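Local coordinates for glycoside hydrolase family 31 (Trueperella pyogenes, PDB 5I0G), which degrades cycloalternan, a cyclic alpha-glucan, probably by hydrolysing alpha-glucosidic linkages as a family 31 glycoside hydrolase, at residues M588-E593 / D603-N608; M213-V218 / D275-F280. The protein carries 1 engineered substitution. All coordinates share one frame; numbering follows the deposited sequence.

In the fold
The two contacts set a ligand-bordering loop of a glycosidase barrel against helix-on-sheet packing away from the sugar. Contact 1 lies at the end of the eighth strand of the parallel TIM barrel, where 588-593 runs out into the pocket that holds the cycloalternan glucose units; His-591 and Glu-593 belong to that pocket, and 603-608 packs against Tyr-590, His-591 and Ser-592. Contact 2 comes earlier in the chain, where helix 273-284 lies on the mixed sheet that contains strand 212-219. It involves no pocket residue. The contact centres are 35 Å apart and the nearest atoms about 19 Å apart, so they do not touch; one borders the ligand, the other is packing between sheet and helix.

Contact 1. Residues M588-E593 / D603-N608; sequences MQYHSE and DRTPWN. With GLC (alpha-D-glucopyranose), chain B.
Water 1 joins the segments, lying 2.8 Å from Ser-592 OG and accepting a bond from Arg-604 N. This bridge sits where the last strand of the TIM barrel, 587-590, runs out into the sugar pocket and meets the lead-in to helix 606-613. Tyr-590 stands with CG between its backbone N and carbonyl carbon (chi1 72°), which lays one ring face against the backbone of Arg-604 and Thr-605: Arg-604 O approaches to 3.4 Å from CD1, and Thr-605 CA makes a CH-pi contact over the same face. The phenol OH is hydrogen-bonded to His-317, and Arg-604 O to Tyr-575. The Arg-604 chain bends at chi2 (61°), its CB 3.4 Å from His-591 O; its guanidinium is hydrogen-bonded to backbone oxygens of Arg-602, Gly-564 and Gly-567 and the hydroxyl of Ser-535. Just past the strand, His-591 turns the other way, toward the sugar. Glucose O4 lies at the imidazole edge, near its plane; NE2 donates to O4 at 3.0 Å, with a second hydrogen bond between NE2 and O3 at 3.1 Å. Thr-605 N-caps the helix, and Asn-608 ND2 donates almost straight (175°) into a lone pair of Asp-603 O at 2.7 Å.

Contact 2. Residues M213-V218 / D275-F280; sequences MPFAQV and DVLNGF
Phe-215 and Phe-280 both carry CG roughly opposite the backbone N (chi1 158° and 175°), and from strand and helix respectively these torsions swing the two rings into an offset stack. The arrangement is helix-on-sheet packing: strand 215-218 and helix 275-280 run nearly antiparallel, with their axes 9.2 Å apart. The ring planes differ by only 2° and the centroids of Phe-215 and Phe-280 lie 3.9 Å apart, with Phe-280 CD2 over the centre of the Phe-215 ring. Phe-215 CB adds a CH-pi contact to the same Phe-280 ring, while Phe-215 CE1 comes within 3.5 Å of Phe-280 CB. Met-213 approaches differently: its extended chain brings SD to the Phe-280 edge, in the ring plane, a Met-aromatic contact 3.8 Å from CZ. His-229 meets Phe-280 edge-to-face. Between Met-213 and Phe-215 the chain turns a corner at Pro-214, the centre of an inverse gamma turn, and both flanking side chains meet Phe-280. At the other end Gln-217 lies alongside Val-276 and Leu-277; its buried amide is satisfied by Tyr-656 at OE1 and Val-176 O at NE2, leaving the aliphatic part to pack, with CG 3.7 Å from Val-276 CG1.

Contact 1. Residues M588-E593 / D603-N608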
loop_
_atom_site.group_PDB
_atom_site.type_symbol
_atom_site.label_atom_id
_atom_site.label_comp_id
_atom_site.label_asym_id
_atom_site.label_seq_id
_atom_site.Cartn_x
_atom_site.Cartn_y
_atom_site.Cartn_z
ATOM N N MET A 588 -10.429 -13.563 -4.734
ATOM C CA MET A 588 -10.173 -13.951 -6.124
ATOM C C MET A 588 -10.770 -12.890 -7.027
ATOM O O MET A 588 -11.997 -12.686 -7.017
ATOM C CB MET A 588 -10.837 -15.293 -6.409
ATOM C CG MET A 588 -10.607 -15.851 -7.803
ATOM S SD MET A 588 -11.644 -17.291 -8.106
ATOM C CE MET A 588 -10.972 -17.842 -9.673
ATOM N N GLN A 589 -9.914 -12.243 -7.819
ATOM C CA GLN A 589 -10.292 -11.038 -8.578
ATOM C C GLN A 589 -9.412 -10.810 -9.792
ATOM O O GLN A 589 -8.208 -10.947 -9.694
ATOM C CB GLN A 589 -10.220 -9.799 -7.650
ATOM C CG GLN A 589 -10.713 -8.480 -8.262
ATOM C CD GLN A 589 -9.661 -7.381 -8.386
ATOM O OE1 GLN A 589 -10.011 -6.209 -8.395
ATOM N NE2 GLN A 589 -8.382 -7.741 -8.464
ATOM N N TYR A 590 -10.025 -10.446 -10.925
ATOM C CA TYR A 590 -9.308 -9.965 -12.107
ATOM C C TYR A 590 -9.625 -8.514 -12.370
ATOM O O TYR A 590 -10.694 -8.043 -12.005
ATOM C CB TYR A 590 -9.596 -10.820 -13.357
ATOM C CG TYR A 590 -10.963 -10.687 -13.985
ATOM C CD1 TYR A 590 -11.254 -9.644 -14.863
ATOM C CD2 TYR A 590 -11.955 -11.631 -13.739
ATOM C CE1 TYR A 590 -12.501 -9.540 -15.476
ATOM C CE2 TYR A 590 -13.199 -11.541 -14.351
ATOM C CZ TYR A 590 -13.470 -10.487 -15.210
ATOM O OH TYR A 590 -14.714 -10.378 -15.801
ATOM N N HIS A 591 -8.691 -7.832 -13.023
ATOM C CA HIS A 591 -8.730 -6.382 -13.158
ATOM C C HIS A 591 -7.876 -5.929 -14.353
ATOM O O HIS A 591 -6.983 -6.647 -14.771
ATOM C CB HIS A 591 -8.221 -5.764 -11.851
ATOM C CG HIS A 591 -8.272 -4.269 -11.818
ATOM N ND1 HIS A 591 -9.343 -3.543 -12.307
ATOM C CD2 HIS A 591 -7.388 -3.360 -11.337
ATOM C CE1 HIS A 591 -9.095 -2.257 -12.168
ATOM N NE2 HIS A 591 -7.926 -2.117 -11.565
ATOM N N SER A 592 -8.173 -4.758 -14.908
ATOM C CA SER A 592 -7.418 -4.216 -16.035
ATOM C C SER A 592 -7.348 -2.685 -15.970
ATOM O O SER A 592 -8.324 -2.024 -15.627
ATOM C CB SER A 592 -8.056 -4.642 -17.376
ATOM O OG SER A 592 -9.382 -4.134 -17.486
ATOM N N GLU A 593 -6.192 -2.154 -16.351
ATOM C CA GLU A 593 -5.890 -0.730 -16.264
ATOM C C GLU A 593 -6.488 0.070 -17.420
ATOM O O GLU A 593 -6.697 -0.469 -18.505
ATOM C CB GLU A 593 -4.378 -0.541 -16.294
ATOM C CG GLU A 593 -3.942 0.832 -15.823
ATOM C CD GLU A 593 -2.441 0.996 -15.785
ATOM O OE1 GLU A 593 -1.752 0.342 -16.618
ATOM O OE2 GLU A 593 -1.994 1.798 -14.920
ATOM N N ASP A 603 -8.859 -5.851 -21.319
ATOM C CA ASP A 603 -9.636 -6.559 -20.275
ATOM C C ASP A 603 -8.953 -7.887 -19.896
ATOM O O ASP A 603 -8.424 -8.577 -20.769
ATOM C CB ASP A 603 -11.068 -6.889 -20.745
ATOM C CG ASP A 603 -11.981 -5.642 -20.937
ATOM O OD1 ASP A 603 -11.520 -4.479 -20.853
ATOM O OD2 ASP A 603 -13.200 -5.853 -21.192
ATOM N N ARG A 604 -8.966 -8.232 -18.608
ATOM C CA ARG A 604 -8.423 -9.512 -18.131
ATOM C C ARG A 604 -9.545 -10.544 -17.948
ATOM O O ARG A 604 -9.465 -11.439 -17.109
ATOM C CB ARG A 604 -7.606 -9.322 -16.824
ATOM C CG ARG A 604 -6.109 -9.180 -17.020
ATOM C CD ARG A 604 -5.745 -7.966 -17.876
ATOM N NE ARG A 604 -4.317 -7.668 -17.757
ATOM C CZ ARG A 604 -3.633 -6.804 -18.514
ATOM N NH1 ARG A 604 -4.198 -6.120 -19.507
ATOM N NH2 ARG A 604 -2.338 -6.634 -18.277
ATOM N N THR A 605 -10.595 -10.410 -18.758
ATOM C CA THR A 605 -11.678 -11.373 -18.789
ATOM C C THR A 605 -11.120 -12.631 -19.467
ATOM O O THR A 605 -10.230 -12.515 -20.316
ATOM C CB THR A 605 -12.873 -10.872 -19.623
ATOM O OG1 THR A 605 -12.431 -10.581 -20.949
ATOM C CG2 THR A 605 -13.489 -9.615 -19.022
ATOM N N PRO A 606 -11.619 -13.826 -19.095
ATOM C CA PRO A 606 -11.125 -15.059 -19.732
ATOM C C PRO A 606 -11.264 -15.063 -21.266
ATOM O O PRO A 606 -10.384 -15.587 -21.962
ATOM C CB PRO A 606 -12.013 -16.145 -19.110
ATOM C CG PRO A 606 -12.411 -15.586 -17.776
ATOM C CD PRO A 606 -12.569 -14.114 -18.000
ATOM N N TRP A 607 -12.343 -14.464 -21.778
ATOM C CA TRP A 607 -12.617 -14.449 -23.228
ATOM C C TRP A 607 -11.724 -13.454 -23.968
ATOM O O TRP A 607 -11.251 -13.754 -25.040
ATOM C CB TRP A 607 -14.108 -14.231 -23.570
ATOM C CG TRP A 607 -14.779 -13.275 -22.671
ATOM C CD1 TRP A 607 -14.864 -11.924 -22.814
ATOM C CD2 TRP A 607 -15.435 -13.603 -21.454
ATOM N NE1 TRP A 607 -15.538 -11.388 -21.742
ATOM C CE2 TRP A 607 -15.888 -12.398 -20.887
ATOM C CE3 TRP A 607 -15.670 -14.805 -20.776
ATOM C CZ2 TRP A 607 -16.590 -12.355 -19.682
ATOM C CZ3 TRP A 607 -16.350 -14.761 -19.571
ATOM C CH2 TRP A 607 -16.811 -13.543 -19.042
ATOM N N ASN A 608 -11.466 -12.279 -23.403
ATOM C CA ASN A 608 -10.535 -11.359 -24.064
ATOM C C ASN A 608 -9.113 -11.935 -24.143
ATOM O O ASN A 608 -8.462 -11.869 -25.196
ATOM C CB ASN A 608 -10.497 -9.995 -23.382
ATOM C CG ASN A 608 -9.653 -8.998 -24.150
ATOM O OD1 ASN A 608 -9.798 -8.871 -25.366
ATOM N ND2 ASN A 608 -8.742 -8.315 -23.457
HETATM C C1 GLC B . -4.808 3.050 -9.483
HETATM C C2 GLC B . -5.039 1.613 -9.010
HETATM C C3 GLC B . -5.766 0.809 -10.077
HETATM C C4 GLC B . -7.012 1.516 -10.597
HETATM C C5 GLC B . -6.679 2.946 -10.990
HETATM C C6 GLC B . -7.928 3.725 -11.355
HETATM O O2 GLC B . -3.794 0.957 -8.704
HETATM O O3 GLC B . -6.153 -0.477 -9.583
HETATM O O4 GLC B . -7.488 0.821 -11.749
HETATM O O5 GLC B . -6.032 3.635 -9.913
HETATM O O6 GLC B . -7.482 4.879 -12.060
HETATM O O HOH W 1 -10.711 -6.595 -17.132
#

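Contact 2. Residues M213-V218 / D275-F280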
loop_
_atom_site.group_PDB
_atom_site.type_symbol
_atom_site.label_atom_id
_atom_site.label_comp_id
_atom_site.label_asym_id
_atom_site.label_seq_id
_atom_site.Cartn_x
_atom_site.Cartn_y
_atom_site.Cartn_z
ATOM N N MET A 213 4.061 -2.252 8.406
ATOM C CA MET A 213 3.814 -2.156 9.842
ATOM C C MET A 213 5.136 -2.264 10.579
ATOM O O MET A 213 6.028 -2.972 10.121
ATOM C CB MET A 213 2.888 -3.268 10.313
ATOM C CG MET A 213 1.523 -3.270 9.638
ATOM S SD MET A 213 0.456 -4.512 10.355
ATOM C CE MET A 213 -0.959 -4.398 9.240
ATOM N N PRO A 214 5.267 -1.582 11.732
ATOM C CA PRO A 214 6.497 -1.657 12.505
ATOM C C PRO A 214 6.408 -2.841 13.470
ATOM O O PRO A 214 6.402 -2.657 14.695
ATOM C CB PRO A 214 6.492 -0.326 13.252
ATOM C CG PRO A 214 5.036 -0.104 13.552
ATOM C CD PRO A 214 4.250 -0.802 12.464
ATOM N N PHE A 215 6.325 -4.043 12.900
ATOM C CA PHE A 215 6.077 -5.281 13.656
ATOM C C PHE A 215 6.713 -6.454 12.931
ATOM O O PHE A 215 6.682 -6.489 11.692
ATOM C CB PHE A 215 4.573 -5.566 13.808
ATOM C CG PHE A 215 4.249 -7.023 14.087
ATOM C CD1 PHE A 215 4.335 -7.539 15.383
ATOM C CD2 PHE A 215 3.885 -7.888 13.051
ATOM C CE1 PHE A 215 4.062 -8.869 15.638
ATOM C CE2 PHE A 215 3.612 -9.224 13.308
ATOM C CZ PHE A 215 3.691 -9.713 14.600
ATOM N N ALA A 216 7.270 -7.400 13.690
ATOM C CA ALA A 216 7.675 -8.686 13.117
ATOM C C ALA A 216 7.727 -9.818 14.135
ATOM O O ALA A 216 7.848 -9.585 15.340
ATOM C CB ALA A 216 9.013 -8.564 12.413
ATOM N N GLN A 217 7.613 -11.037 13.609
ATOM C CA GLN A 217 7.773 -12.268 14.366
ATOM C C GLN A 217 9.120 -12.836 14.046
ATOM O O GLN A 217 9.543 -12.800 12.897
ATOM C CB GLN A 217 6.773 -13.332 13.919
ATOM C CG GLN A 217 5.348 -12.942 14.120
ATOM C CD GLN A 217 4.467 -13.331 12.959
ATOM O OE1 GLN A 217 3.611 -14.173 13.118
ATOM N NE2 GLN A 217 4.646 -12.673 11.792
ATOM N N VAL A 218 9.742 -13.420 15.059
ATOM C CA VAL A 218 11.048 -14.055 14.932
ATOM C C VAL A 218 10.846 -15.505 15.361
ATOM O O VAL A 218 10.472 -15.775 16.511
ATOM C CB VAL A 218 12.090 -13.335 15.804
ATOM C CG1 VAL A 218 13.461 -13.984 15.659
ATOM C CG2 VAL A 218 12.144 -11.851 15.434
ATOM N N ASP A 275 0.585 -17.509 19.069
ATOM C CA ASP A 275 0.563 -16.643 20.272
ATOM C C ASP A 275 1.073 -15.247 19.946
ATOM O O ASP A 275 0.469 -14.254 20.349
ATOM C CB ASP A 275 1.446 -17.197 21.415
ATOM C CG ASP A 275 0.944 -18.515 21.967
ATOM O OD1 ASP A 275 -0.256 -18.790 21.820
ATOM O OD2 ASP A 275 1.747 -19.281 22.561
ATOM N N VAL A 276 2.183 -15.188 19.208
ATOM C CA VAL A 276 2.860 -13.919 18.917
ATOM C C VAL A 276 1.972 -13.027 18.035
ATOM O O VAL A 276 1.767 -11.861 18.352
ATOM C CB VAL A 276 4.258 -14.137 18.294
ATOM C CG1 VAL A 276 4.863 -12.820 17.806
ATOM C CG2 VAL A 276 5.193 -14.809 19.309
ATOM N N LEU A 277 1.436 -13.581 16.960
ATOM C CA LEU A 277 0.511 -12.830 16.122
ATOM C C LEU A 277 -0.735 -12.356 16.896
ATOM O O LEU A 277 -1.130 -11.210 16.753
ATOM C CB LEU A 277 0.100 -13.639 14.891
ATOM C CG LEU A 277 -0.822 -12.917 13.904
ATOM C CD1 LEU A 277 -0.201 -11.616 13.414
ATOM C CD2 LEU A 277 -1.152 -13.836 12.742
ATOM N N ASN A 278 -1.337 -13.223 17.713
ATOM C CA ASN A 278 -2.484 -12.823 18.562
ATOM C C ASN A 278 -2.183 -11.674 19.484
ATOM O O ASN A 278 -2.998 -10.766 19.651
ATOM C CB ASN A 278 -2.982 -13.976 19.437
ATOM C CG ASN A 278 -4.094 -14.733 18.796
ATOM O OD1 ASN A 278 -5.213 -14.232 18.647
ATOM N ND2 ASN A 278 -3.784 -15.937 18.367
ATOM N N GLY A 279 -1.015 -11.736 20.103
ATOM C CA GLY A 279 -0.531 -10.640 20.923
ATOM C C GLY A 279 -0.585 -9.321 20.166
ATOM O O GLY A 279 -1.100 -8.330 20.676
ATOM N N PHE A 280 -0.064 -9.317 18.946
ATOM C CA PHE A 280 -0.032 -8.102 18.121
ATOM C C PHE A 280 -1.432 -7.656 17.757
ATOM O O PHE A 280 -1.733 -6.485 17.815
ATOM C CB PHE A 280 0.807 -8.343 16.869
ATOM C CG PHE A 280 0.821 -7.192 15.885
ATOM C CD1 PHE A 280 1.151 -5.911 16.288
ATOM C CD2 PHE A 280 0.554 -7.413 14.543
ATOM C CE1 PHE A 280 1.188 -4.865 15.370
ATOM C CE2 PHE A 280 0.603 -6.372 13.626
ATOM C CZ PHE A 280 0.923 -5.103 14.040
#